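Local atomic coordinates of glutathione S-transferase (Pseudomonas protegens, PDB entry 4IKH), a protein that binds glutathione, with two molecules in its active-site region, and probably acts as a glutathione transferase. Residues A[28-33]-A[71-76]; A[15-20]-A[46-51]; A[164-169]-A[211-216]; A[21-26]-A[76-81]. All coordinates share one frame; numbering follows the deposited sequence.

Contacts 1, 2 and 4 gather in the N-terminal thioredoxin-like domain and reach the same four-stranded sheet, ordered 47-51, 23-27, 75-78, 87-90. Contact 4 pairs the two central strands; contact 2, about 8 Å away centre to centre, lays segment 15-20 over the sheet face that carries Glu48 and His50 of edge strand 47-51. Contact 1, its centre about 14 Å from that of contact 4, shares Ile76 with it and forms part of the glutathione site. Along the chain, contact 4 brackets contact 1, while contact 2 alternates with both. Contact 3 comes later, in the helical C-terminal domain, its centre about 25 Å from that of contact 1. Pocket residues from both domains place the ligands between them.

Contact 1 of 4, residues A[28-33]-A[71-76]. With GSH (glutathione), chain B; GSH (glutathione), chain D.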
# COMPACT_ATOMS: atom_id res chain seq x y z
N LEU A 28 12.67 -10.40 -9.54
CA LEU A 28 12.24 -11.11 -10.73
C LEU A 28 11.50 -10.09 -11.58
O LEU A 28 10.78 -9.25 -11.04
CB LEU A 28 11.30 -12.25 -10.32
CG LEU A 28 10.96 -13.35 -11.32
CD1 LEU A 28 12.21 -14.07 -11.77
CD2 LEU A 28 9.98 -14.32 -10.69
N PRO A 29 11.68 -10.14 -12.91
CA PRO A 29 11.09 -9.10 -13.77
C PRO A 29 9.55 -9.05 -13.74
O PRO A 29 8.91 -9.21 -14.78
CB PRO A 29 11.58 -9.49 -15.17
CG PRO A 29 12.83 -10.28 -14.93
CD PRO A 29 12.57 -11.04 -13.66
N THR A 30 8.98 -8.82 -12.56
CA THR A 30 7.54 -8.66 -12.40
C THR A 30 7.25 -7.17 -12.20
O THR A 30 8.18 -6.40 -12.01
CB THR A 30 7.07 -9.45 -11.18
OG1 THR A 30 7.43 -8.74 -9.99
CG2 THR A 30 7.71 -10.82 -11.17
N PRO A 31 5.96 -6.77 -12.27
CA PRO A 31 5.69 -5.34 -12.06
C PRO A 31 6.23 -4.82 -10.72
O PRO A 31 6.79 -3.73 -10.68
CB PRO A 31 4.15 -5.27 -12.04
CG PRO A 31 3.69 -6.49 -12.71
CD PRO A 31 4.74 -7.54 -12.55
N ASN A 32 6.06 -5.58 -9.65
CA ASN A 32 6.58 -5.14 -8.35
C ASN A 32 8.10 -5.19 -8.27
O ASN A 32 8.71 -4.34 -7.62
CB ASN A 32 5.94 -5.93 -7.20
CG ASN A 32 4.46 -5.65 -7.06
OD1 ASN A 32 4.03 -4.50 -7.06
ND2 ASN A 32 3.67 -6.72 -6.94
N GLY A 33 8.71 -6.16 -8.94
CA GLY A 33 10.15 -6.27 -8.94
C GLY A 33 10.84 -5.17 -9.74
O GLY A 33 11.80 -4.55 -9.27
N ASN A 71 6.96 -14.17 1.78
CA ASN A 71 7.28 -15.02 0.61
C ASN A 71 7.08 -14.33 -0.74
O ASN A 71 6.74 -14.99 -1.72
CB ASN A 71 6.58 -16.39 0.66
CG ASN A 71 5.06 -16.31 0.43
OD1 ASN A 71 4.59 -16.15 -0.70
ND2 ASN A 71 4.29 -16.45 1.51
N LYS A 72 7.31 -13.04 -0.81
CA LYS A 72 7.18 -12.31 -2.04
C LYS A 72 8.34 -11.37 -2.40
O LYS A 72 8.89 -10.72 -1.56
CB LYS A 72 5.89 -11.52 -2.03
CG LYS A 72 4.63 -12.34 -2.07
CD LYS A 72 3.44 -11.42 -2.14
CE LYS A 72 2.18 -12.10 -1.70
NZ LYS A 72 1.48 -12.63 -2.86
N ILE A 73 8.65 -11.28 -3.68
CA ILE A 73 9.66 -10.34 -4.17
C ILE A 73 8.94 -9.02 -4.48
O ILE A 73 7.73 -9.02 -4.72
CB ILE A 73 10.39 -10.90 -5.43
CG1 ILE A 73 9.42 -11.18 -6.58
CG2 ILE A 73 11.16 -12.17 -5.09
CD1 ILE A 73 9.29 -10.04 -7.57
N PRO A 74 9.67 -7.90 -4.51
CA PRO A 74 11.11 -7.74 -4.27
C PRO A 74 11.46 -7.65 -2.80
O PRO A 74 10.62 -7.33 -1.96
CB PRO A 74 11.41 -6.38 -4.92
CG PRO A 74 10.15 -5.61 -4.73
CD PRO A 74 9.04 -6.62 -4.89
N ALA A 75 12.72 -7.93 -2.52
CA ALA A 75 13.31 -7.68 -1.22
C ALA A 75 14.74 -7.23 -1.45
O ALA A 75 15.38 -7.65 -2.42
CB ALA A 75 13.28 -8.95 -0.36
N ILE A 76 15.25 -6.36 -0.58
CA ILE A 76 16.66 -6.00 -0.66
C ILE A 76 17.40 -6.28 0.63
O ILE A 76 16.79 -6.48 1.70
CB ILE A 76 16.90 -4.51 -1.04
CG1 ILE A 76 16.48 -3.58 0.10
CG2 ILE A 76 16.21 -4.16 -2.36
CD1 ILE A 76 16.80 -2.11 -0.17
N1 GSH B . 2.93 -5.56 -1.80
CA1 GSH B . 4.03 -6.32 -2.29
C1 GSH B . 5.08 -5.41 -2.85
O11 GSH B . 4.75 -4.31 -3.38
O12 GSH B . 6.32 -5.72 -2.79
CB1 GSH B . 3.56 -7.23 -3.37
CG1 GSH B . 4.75 -8.08 -3.82
CD1 GSH B . 4.31 -9.17 -4.76
OE1 GSH B . 3.13 -9.34 -5.00
N2 GSH B . 5.30 -10.02 -5.40
CA2 GSH B . 4.89 -11.06 -6.29
C2 GSH B . 5.44 -12.35 -5.69
O2 GSH B . 6.55 -12.33 -5.15
CB2 GSH B . 5.48 -10.86 -7.65
SG2 GSH B . 4.99 -9.31 -8.38
N3 GSH B . 4.69 -13.59 -5.74
CA3 GSH B . 5.27 -14.79 -5.17
C3 GSH B . 4.22 -15.55 -4.43
O31 GSH B . 3.17 -14.96 -4.04
O32 GSH B . 4.40 -16.77 -4.19
N1 GSH D . 0.07 -16.86 -6.69
CA1 GSH D . -0.42 -15.77 -5.93
C1 GSH D . -1.78 -15.37 -6.40
O11 GSH D . -2.49 -16.17 -7.08
O12 GSH D . -2.23 -14.21 -6.12
CB1 GSH D . 0.52 -14.63 -6.07
CG1 GSH D . 0.68 -14.21 -7.54
CD1 GSH D . 1.24 -12.81 -7.49
OE1 GSH D . 2.02 -12.54 -6.59
N2 GSH D . 0.85 -11.78 -8.46
CA2 GSH D . 1.40 -10.46 -8.35
C2 GSH D . 0.39 -9.53 -7.68
O2 GSH D . -0.82 -9.66 -7.93
CB2 GSH D . 1.74 -9.93 -9.71
SG2 GSH D . 3.02 -10.88 -10.47
N3 GSH D . 0.79 -8.48 -6.75
CA3 GSH D . -0.24 -7.64 -6.16
C3 GSH D . 0.30 -6.32 -5.67
O31 GSH D . 1.37 -5.85 -6.11
O32 GSH D . -0.32 -5.67 -4.79
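Gly33, in the first turn of helix 31-43, comes within 5.0 Å of Pro74, CA to CA, where the chain passes through a cis Ile73-Pro74 peptide bond. No hydrogen bond joins the two segments directly. Instead Ile73, its CG1 set between backbone N and carbonyl carbon (chi1 60°), brings CD1 to 4.1 Å from Leu28 CB and points it at the Thr30 side chain, whose hydroxyl position is less sure. Pro74 CG lies 3.5 Å from Asn32 O.

Glutathione fills in the rest. Ile73 grips the first molecule with both backbone groups, its N donating to ligand O2 (2.8 Å) and its O accepting from ligand N2 (2.7 Å). Lys72 runs alongside this molecule and bends at its last torsion to bring NZ to carboxylate O31 at 3.1 Å. An alanine here would probably leave that carboxylate without its positive mate. Asn32 ND2 donates to O31 of the second glutathione (2.6 Å), while its OD1 is fixed by Lys35 and Trp191. Pairing like that of an antiparallel strand, made by the residue before the cis-proline, is the signature of the G-site in the glutathione transferase thioredoxin-like domain.

Contact 2 of 4, residues A[15-20]-A[46-51]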
# COMPACT_ATOMS: atom_id res chain seq x y z
N TRP A 15 21.97 -17.03 -2.18
CA TRP A 15 22.40 -15.96 -3.07
C TRP A 15 23.62 -15.23 -2.53
O TRP A 15 23.51 -14.14 -1.97
CB TRP A 15 21.25 -14.98 -3.32
CG TRP A 15 20.07 -15.61 -4.03
CD1 TRP A 15 19.97 -15.92 -5.35
CD2 TRP A 15 18.82 -16.02 -3.43
NE1 TRP A 15 18.75 -16.49 -5.62
CE2 TRP A 15 18.02 -16.56 -4.46
CE3 TRP A 15 18.31 -15.98 -2.13
CZ2 TRP A 15 16.74 -17.06 -4.23
CZ3 TRP A 15 17.03 -16.47 -1.91
CH2 TRP A 15 16.26 -17.00 -2.95
N PRO A 16 24.81 -15.84 -2.71
CA PRO A 16 26.07 -15.27 -2.20
C PRO A 16 26.45 -14.02 -2.98
O PRO A 16 26.27 -13.99 -4.20
CB PRO A 16 27.09 -16.38 -2.45
CG PRO A 16 26.29 -17.62 -2.74
CD PRO A 16 25.03 -17.13 -3.38
N ALA A 17 26.95 -13.01 -2.29
CA ALA A 17 27.26 -11.73 -2.93
C ALA A 17 28.63 -11.70 -3.60
O ALA A 17 29.67 -11.76 -2.93
CB ALA A 17 27.13 -10.59 -1.92
N GLN A 18 28.62 -11.61 -4.93
CA GLN A 18 29.84 -11.38 -5.70
C GLN A 18 30.35 -9.99 -5.33
O GLN A 18 31.56 -9.74 -5.29
CB GLN A 18 29.55 -11.43 -7.20
CG GLN A 18 28.64 -12.58 -7.64
CD GLN A 18 29.37 -13.91 -7.78
OE1 GLN A 18 30.25 -14.07 -8.63
NE2 GLN A 18 28.99 -14.88 -6.96
N PHE A 19 29.40 -9.09 -5.08
CA PHE A 19 29.70 -7.72 -4.66
C PHE A 19 29.10 -7.47 -3.27
O PHE A 19 28.02 -6.89 -3.15
CB PHE A 19 29.14 -6.73 -5.67
CG PHE A 19 29.53 -7.04 -7.09
CD1 PHE A 19 30.77 -6.66 -7.58
CD2 PHE A 19 28.65 -7.71 -7.94
CE1 PHE A 19 31.13 -6.95 -8.89
CE2 PHE A 19 29.01 -7.99 -9.25
CZ PHE A 19 30.25 -7.61 -9.72
N PRO A 20 29.82 -7.91 -2.23
CA PRO A 20 29.33 -7.91 -0.84
C PRO A 20 29.35 -6.52 -0.18
O PRO A 20 29.24 -6.42 1.04
CB PRO A 20 30.31 -8.85 -0.13
CG PRO A 20 31.57 -8.72 -0.91
CD PRO A 20 31.17 -8.49 -2.34
N PRO A 46 25.00 1.57 -6.86
CA PRO A 46 25.51 0.25 -7.25
C PRO A 46 24.74 -0.85 -6.52
O PRO A 46 24.43 -0.70 -5.33
CB PRO A 46 26.97 0.29 -6.78
CG PRO A 46 26.98 1.29 -5.67
CD PRO A 46 25.96 2.33 -6.05
N TYR A 47 24.43 -1.92 -7.23
CA TYR A 47 23.69 -3.03 -6.64
C TYR A 47 23.97 -4.33 -7.38
O TYR A 47 24.48 -4.33 -8.50
CB TYR A 47 22.18 -2.74 -6.65
CG TYR A 47 21.53 -2.84 -8.01
CD1 TYR A 47 21.58 -1.77 -8.90
CD2 TYR A 47 20.87 -4.00 -8.41
CE1 TYR A 47 20.99 -1.85 -10.14
CE2 TYR A 47 20.28 -4.09 -9.66
CZ TYR A 47 20.34 -3.01 -10.52
OH TYR A 47 19.76 -3.07 -11.76
N GLU A 48 23.63 -5.45 -6.73
CA GLU A 48 23.77 -6.77 -7.32
C GLU A 48 22.41 -7.46 -7.36
O GLU A 48 21.68 -7.46 -6.37
CB GLU A 48 24.75 -7.62 -6.51
CG GLU A 48 24.77 -9.09 -6.90
CD GLU A 48 25.86 -9.86 -6.19
OE1 GLU A 48 26.51 -9.29 -5.28
OE2 GLU A 48 26.08 -11.04 -6.56
N ALA A 49 22.08 -8.06 -8.50
CA ALA A 49 20.75 -8.65 -8.66
C ALA A 49 20.76 -10.17 -8.66
O ALA A 49 21.58 -10.80 -9.32
CB ALA A 49 20.09 -8.12 -9.93
N HIS A 50 19.82 -10.75 -7.92
CA HIS A 50 19.67 -12.19 -7.87
C HIS A 50 18.26 -12.58 -8.27
O HIS A 50 17.28 -12.08 -7.70
CB HIS A 50 19.97 -12.70 -6.46
CG HIS A 50 21.33 -12.33 -5.97
ND1 HIS A 50 22.46 -13.06 -6.30
CD2 HIS A 50 21.75 -11.31 -5.19
CE1 HIS A 50 23.52 -12.50 -5.74
NE2 HIS A 50 23.11 -11.43 -5.06
N ARG A 51 18.16 -13.46 -9.26
CA ARG A 51 16.87 -13.93 -9.73
C ARG A 51 16.28 -14.97 -8.78
O ARG A 51 16.88 -16.02 -8.53
CB ARG A 51 17.02 -14.51 -11.14
CG ARG A 51 15.73 -15.00 -11.78
CD ARG A 51 15.98 -15.41 -13.22
NE ARG A 51 15.24 -14.60 -14.18
CZ ARG A 51 14.10 -14.99 -14.75
NH1 ARG A 51 13.49 -14.19 -15.61
NH2 ARG A 51 13.59 -16.18 -14.47
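Glu48 reaches from strand 47-51 to the backbone N-H groups of Gln18 and Phe19 with its whole chain extended. CB lies 4.2 Å from Phe19 CD2. CG stands anti to the backbone N (chi1 169°), and chi2 is anti as well, which carries the carboxylate straight out to the other segment. There CD comes up against Gln18 N, and the two oxygens divide the work. OE2 accepts from Gln18 N at 3.1 Å through its syn lone pair and also touches Gln18 CG. OE1 takes Phe19 N at 2.9 Å, met from above the carboxylate plane, and is held again by Gln24 NE2 of the adjoining strand.

Strand 47-51 is an edge of the thioredoxin-like sheet, its backbone bonded to strand 23-27. Residues 15-19, ahead of strand 23-27, pass over the face of strand 47-51, their end-to-end direction 158° from that of residues 48-51. Glu48 and His50 both point to this N-terminal segment.

Trp15 and His50 lie alongside one another, pointing opposite ways. Trp15 CB sits over one face of the imidazole, 3.9 Å from its centroid, as a CH-pi contact, while His50 CB returns the approach at 3.4 Å from Trp15 CD1. NE2 of His50 is bonded to Gln24 OE1, which fixes the ring's rotation. At the far end, Trp15 NE1 makes a weak hydrogen bond to Arg51 O.

Contact 3 of 4, residues A[164-169]-A[211-216]; sequences GVLDKH and PEVKRV
With CG anti to its backbone N (chi1 -171°), Asp167 swings its carboxylate off helix 150-170 and onto the start of helix 211-220, next to Glu212. OD1 is the atom that arrives. It accepts from Glu212 N at 2.9 Å, met nearly along its C-O axis though the N-H is bent (131°), and more weakly from Val213 N at 3.4 Å. One oxygen therefore serves two amides of the helix's first turn, whose positive end would probably favour the charged carboxylate.

Glu212 presents CB to the same OD1, at 3.2 Å, then turns its own carboxylate aside by a bend at chi2. Its OE1 is gripped side-on by Arg215 of the same helix, through NE and, at 2.9 Å to OE1, through NH2; Arg215 NH1 goes on to Arg173 O.

Beside these polar contacts, the Leu166 and Val213 side chains cross at about a right angle, CD2 of the leucine 4.0 Å from CG2 of the valine, and both lean on Ile192 of helix 183-196. The axes of segments 164-169 and 211-216 approach to 8.0 Å at 76°. A helix start whose first amides are received by one aspartate oxygen, next to a small apolar patch, here ties a late helix to the all-helical C-terminal domain of the glutathione transferase fold.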
# COMPACT_ATOMS: atom_id res chain seq x y z
N GLY A 164 -9.19 5.56 -14.72
CA GLY A 164 -9.87 6.83 -14.93
C GLY A 164 -9.50 7.86 -13.88
O GLY A 164 -9.45 9.05 -14.17
N VAL A 165 -9.26 7.41 -12.65
CA VAL A 165 -8.83 8.32 -11.61
C VAL A 165 -7.47 8.87 -12.00
O VAL A 165 -7.22 10.08 -11.94
CB VAL A 165 -8.74 7.61 -10.23
CG1 VAL A 165 -7.94 8.46 -9.26
CG2 VAL A 165 -10.12 7.33 -9.68
N LEU A 166 -6.60 7.96 -12.42
CA LEU A 166 -5.26 8.34 -12.82
C LEU A 166 -5.28 9.18 -14.11
O LEU A 166 -4.50 10.13 -14.27
CB LEU A 166 -4.42 7.09 -13.03
CG LEU A 166 -2.94 7.36 -13.26
CD1 LEU A 166 -2.31 7.88 -11.98
CD2 LEU A 166 -2.24 6.08 -13.72
N ASP A 167 -6.16 8.82 -15.04
CA ASP A 167 -6.25 9.54 -16.31
C ASP A 167 -6.68 10.99 -16.09
O ASP A 167 -6.08 11.92 -16.64
CB ASP A 167 -7.19 8.84 -17.28
CG ASP A 167 -7.14 9.44 -18.69
OD1 ASP A 167 -6.12 9.23 -19.39
OD2 ASP A 167 -8.12 10.10 -19.09
N LYS A 168 -7.73 11.17 -15.29
CA LYS A 168 -8.19 12.51 -14.93
C LYS A 168 -7.05 13.31 -14.29
O LYS A 168 -6.88 14.48 -14.57
CB LYS A 168 -9.37 12.41 -13.97
CG LYS A 168 -9.84 13.74 -13.39
CD LYS A 168 -10.92 14.36 -14.25
CE LYS A 168 -11.70 15.42 -13.48
NZ LYS A 168 -12.40 14.85 -12.29
N HIS A 169 -6.26 12.66 -13.44
CA HIS A 169 -5.21 13.35 -12.71
C HIS A 169 -4.04 13.79 -13.59
O HIS A 169 -3.43 14.82 -13.34
CB HIS A 169 -4.67 12.45 -11.59
CG HIS A 169 -3.44 12.98 -10.92
ND1 HIS A 169 -3.48 14.00 -10.00
CD2 HIS A 169 -2.14 12.62 -11.04
CE1 HIS A 169 -2.25 14.25 -9.57
NE2 HIS A 169 -1.42 13.43 -10.19
N PRO A 211 -6.00 8.22 -22.60
CA PRO A 211 -4.88 8.77 -23.38
C PRO A 211 -3.78 9.35 -22.50
O PRO A 211 -2.61 9.26 -22.90
CB PRO A 211 -5.52 9.91 -24.18
CG PRO A 211 -6.97 9.74 -24.10
CD PRO A 211 -7.25 8.95 -22.85
N GLU A 212 -4.13 9.95 -21.37
CA GLU A 212 -3.12 10.56 -20.50
C GLU A 212 -2.24 9.48 -19.88
O GLU A 212 -1.01 9.64 -19.82
CB GLU A 212 -3.75 11.41 -19.40
CG GLU A 212 -4.86 12.36 -19.86
CD GLU A 212 -4.35 13.52 -20.70
OE1 GLU A 212 -3.12 13.74 -20.75
OE2 GLU A 212 -5.20 14.22 -21.31
N VAL A 213 -2.87 8.41 -19.42
CA VAL A 213 -2.17 7.25 -18.87
C VAL A 213 -1.23 6.64 -19.92
O VAL A 213 -0.07 6.34 -19.62
CB VAL A 213 -3.17 6.17 -18.41
CG1 VAL A 213 -2.45 4.89 -18.02
CG2 VAL A 213 -4.00 6.67 -17.24
N LYS A 214 -1.74 6.47 -21.14
CA LYS A 214 -0.92 5.99 -22.26
C LYS A 214 0.23 6.94 -22.59
O LYS A 214 1.35 6.50 -22.83
CB LYS A 214 -1.77 5.73 -23.51
CG LYS A 214 -2.19 4.27 -23.69
CD LYS A 214 -3.10 4.11 -24.92
CE LYS A 214 -2.31 4.09 -26.23
NZ LYS A 214 -3.14 4.38 -27.45
N ARG A 215 -0.05 8.24 -22.59
CA ARG A 215 0.99 9.23 -22.84
C ARG A 215 2.16 9.08 -21.87
O ARG A 215 3.32 8.95 -22.29
CB ARG A 215 0.44 10.66 -22.78
CG ARG A 215 1.53 11.73 -22.79
CD ARG A 215 0.96 13.16 -22.69
NE ARG A 215 0.03 13.31 -21.58
CZ ARG A 215 0.37 13.72 -20.36
NH1 ARG A 215 1.64 14.01 -20.08
NH2 ARG A 215 -0.56 13.83 -19.41
N VAL A 216 1.86 9.07 -20.56
CA VAL A 216 2.92 9.06 -19.57
C VAL A 216 3.64 7.70 -19.54
O VAL A 216 4.85 7.63 -19.36
CB VAL A 216 2.39 9.44 -18.17
CG1 VAL A 216 3.53 9.53 -17.16
CG2 VAL A 216 1.64 10.77 -18.24

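Contact 4 of 4, residues A[21-26]-A[76-81]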
# COMPACT_ATOMS: atom_id res chain seq x y z
N GLU A 21 29.48 -5.48 -1.00
CA GLU A 21 29.50 -4.11 -0.50
C GLU A 21 28.33 -3.34 -1.09
O GLU A 21 27.98 -2.26 -0.61
CB GLU A 21 30.82 -3.43 -0.87
CG GLU A 21 32.03 -4.02 -0.17
CD GLU A 21 32.32 -3.36 1.16
OE1 GLU A 21 32.18 -2.13 1.26
OE2 GLU A 21 32.67 -4.08 2.12
N TRP A 22 27.74 -3.91 -2.14
CA TRP A 22 26.61 -3.28 -2.82
C TRP A 22 25.29 -3.84 -2.32
O TRP A 22 25.22 -4.94 -1.76
CB TRP A 22 26.70 -3.50 -4.33
CG TRP A 22 27.86 -2.82 -5.00
CD1 TRP A 22 28.70 -1.89 -4.45
CD2 TRP A 22 28.32 -3.03 -6.34
NE1 TRP A 22 29.65 -1.51 -5.38
CE2 TRP A 22 29.43 -2.20 -6.54
CE3 TRP A 22 27.88 -3.85 -7.39
CZ2 TRP A 22 30.11 -2.15 -7.76
CZ3 TRP A 22 28.57 -3.81 -8.59
CH2 TRP A 22 29.67 -2.97 -8.77
N ILE A 23 24.24 -3.07 -2.55
CA ILE A 23 22.87 -3.47 -2.27
C ILE A 23 22.53 -4.78 -2.99
O ILE A 23 22.72 -4.89 -4.21
CB ILE A 23 21.90 -2.36 -2.72
CG1 ILE A 23 22.10 -1.11 -1.86
CG2 ILE A 23 20.45 -2.84 -2.68
CD1 ILE A 23 21.34 0.11 -2.36
N GLN A 24 22.04 -5.76 -2.24
CA GLN A 24 21.61 -7.04 -2.82
C GLN A 24 20.14 -6.99 -3.19
O GLN A 24 19.29 -6.59 -2.38
CB GLN A 24 21.86 -8.18 -1.83
CG GLN A 24 23.30 -8.33 -1.41
CD GLN A 24 24.18 -8.82 -2.54
OE1 GLN A 24 23.99 -9.93 -3.05
NE2 GLN A 24 25.15 -8.00 -2.94
N LEU A 25 19.82 -7.41 -4.41
CA LEU A 25 18.45 -7.38 -4.89
C LEU A 25 17.94 -8.79 -5.17
O LEU A 25 18.47 -9.50 -6.03
CB LEU A 25 18.32 -6.52 -6.15
CG LEU A 25 16.95 -6.49 -6.85
CD1 LEU A 25 15.87 -6.00 -5.90
CD2 LEU A 25 17.00 -5.63 -8.10
N TYR A 26 16.92 -9.19 -4.42
CA TYR A 26 16.26 -10.47 -4.64
C TYR A 26 14.93 -10.19 -5.31
O TYR A 26 13.99 -9.67 -4.68
CB TYR A 26 16.10 -11.20 -3.31
CG TYR A 26 17.37 -11.15 -2.48
CD1 TYR A 26 18.45 -11.98 -2.78
CD2 TYR A 26 17.50 -10.26 -1.42
CE1 TYR A 26 19.61 -11.93 -2.04
CE2 TYR A 26 18.66 -10.21 -0.67
CZ TYR A 26 19.71 -11.04 -0.98
OH TYR A 26 20.87 -11.00 -0.25
N ILE A 76 15.25 -6.36 -0.58
CA ILE A 76 16.66 -6.00 -0.66
C ILE A 76 17.40 -6.28 0.63
O ILE A 76 16.79 -6.48 1.70
CB ILE A 76 16.90 -4.51 -1.04
CG1 ILE A 76 16.48 -3.58 0.10
CG2 ILE A 76 16.21 -4.16 -2.36
CD1 ILE A 76 16.80 -2.11 -0.17
N LEU A 77 18.71 -6.31 0.53
CA LEU A 77 19.59 -6.40 1.68
C LEU A 77 20.72 -5.43 1.41
O LEU A 77 21.57 -5.67 0.54
CB LEU A 77 20.11 -7.83 1.85
CG LEU A 77 21.24 -8.05 2.85
CD1 LEU A 77 20.95 -7.34 4.16
CD2 LEU A 77 21.44 -9.53 3.09
N ASP A 78 20.71 -4.32 2.14
CA ASP A 78 21.72 -3.29 1.99
C ASP A 78 22.79 -3.48 3.06
O ASP A 78 22.53 -3.27 4.25
CB ASP A 78 21.07 -1.91 2.11
CG ASP A 78 22.07 -0.77 1.94
OD1 ASP A 78 23.19 -1.03 1.47
OD2 ASP A 78 21.71 0.38 2.28
N PRO A 79 24.01 -3.88 2.64
CA PRO A 79 25.11 -4.16 3.57
C PRO A 79 25.43 -2.91 4.37
O PRO A 79 25.78 -2.98 5.55
CB PRO A 79 26.28 -4.49 2.64
CG PRO A 79 25.67 -4.87 1.35
CD PRO A 79 24.42 -4.05 1.23
N HIS A 80 25.29 -1.76 3.72
CA HIS A 80 25.57 -0.49 4.36
C HIS A 80 24.30 0.35 4.51
O HIS A 80 24.15 1.39 3.87
CB HIS A 80 26.64 0.27 3.57
CG HIS A 80 27.93 -0.49 3.41
ND1 HIS A 80 28.92 -0.49 4.37
CD2 HIS A 80 28.38 -1.27 2.39
CE1 HIS A 80 29.93 -1.24 3.95
NE2 HIS A 80 29.63 -1.72 2.76
N GLY A 81 23.39 -0.12 5.36
CA GLY A 81 22.18 0.62 5.68
C GLY A 81 22.48 1.71 6.69
O GLY A 81 23.64 2.13 6.82
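Gln24 and Leu77 form the tight part, an antiparallel hydrogen-bonded pair: Gln24 N donates to Leu77 O at 2.8 Å, nearly straight at 168°, and Leu77 N returns a bond to Gln24 O at 3.0 Å. Next along the strands, Leu25 and Ile76 make a non-hydrogen-bonded pair, with Leu25 CD1 4.0 Å from Ile76 CG2. On the face that carries Gln24 and Leu77, the Tyr26 ring turns its edge to Leu77, CE2 3.8 Å from CB; this buries the tyrosine hydroxyl, for which the model offers no polar partner. Gln24 bends at chi2, and its amide goes to His50 and Glu48.

Toward the other end the pairing gives way to side chains. Pro79 CG packs 3.1 Å from Trp22 O, and Ile23 CG1 meets Asp78 OD1. That oxygen also accepts from His80 N in an Asx turn, while OD2 is taken by Tyr98 and Lys102.

The outermost link lies at the more exposed end, where Glu21 is at the surface and His80 partly so. His80 NE2 donates to Glu21 OE1 at 3.0 Å, a bent bond (135°) reaching the oxygen from well above the carboxylate plane. ND1 of the same ring is bonded to Asp84. An alanine in place of His80 would probably leave Glu21 and Asp84 without this shared partner and the Glu21 carboxylate less fixed.

Strand 23-27 lies between strands 47-51 and 75-78, with strand 87-90 beyond the latter; Ile23, Leu25 and Ile76 pack against helix 31-43, and Ile23 and Ile76 also against helix 92-103, whereas Tyr26 and Leu77 meet Val11 of the N-terminal loop.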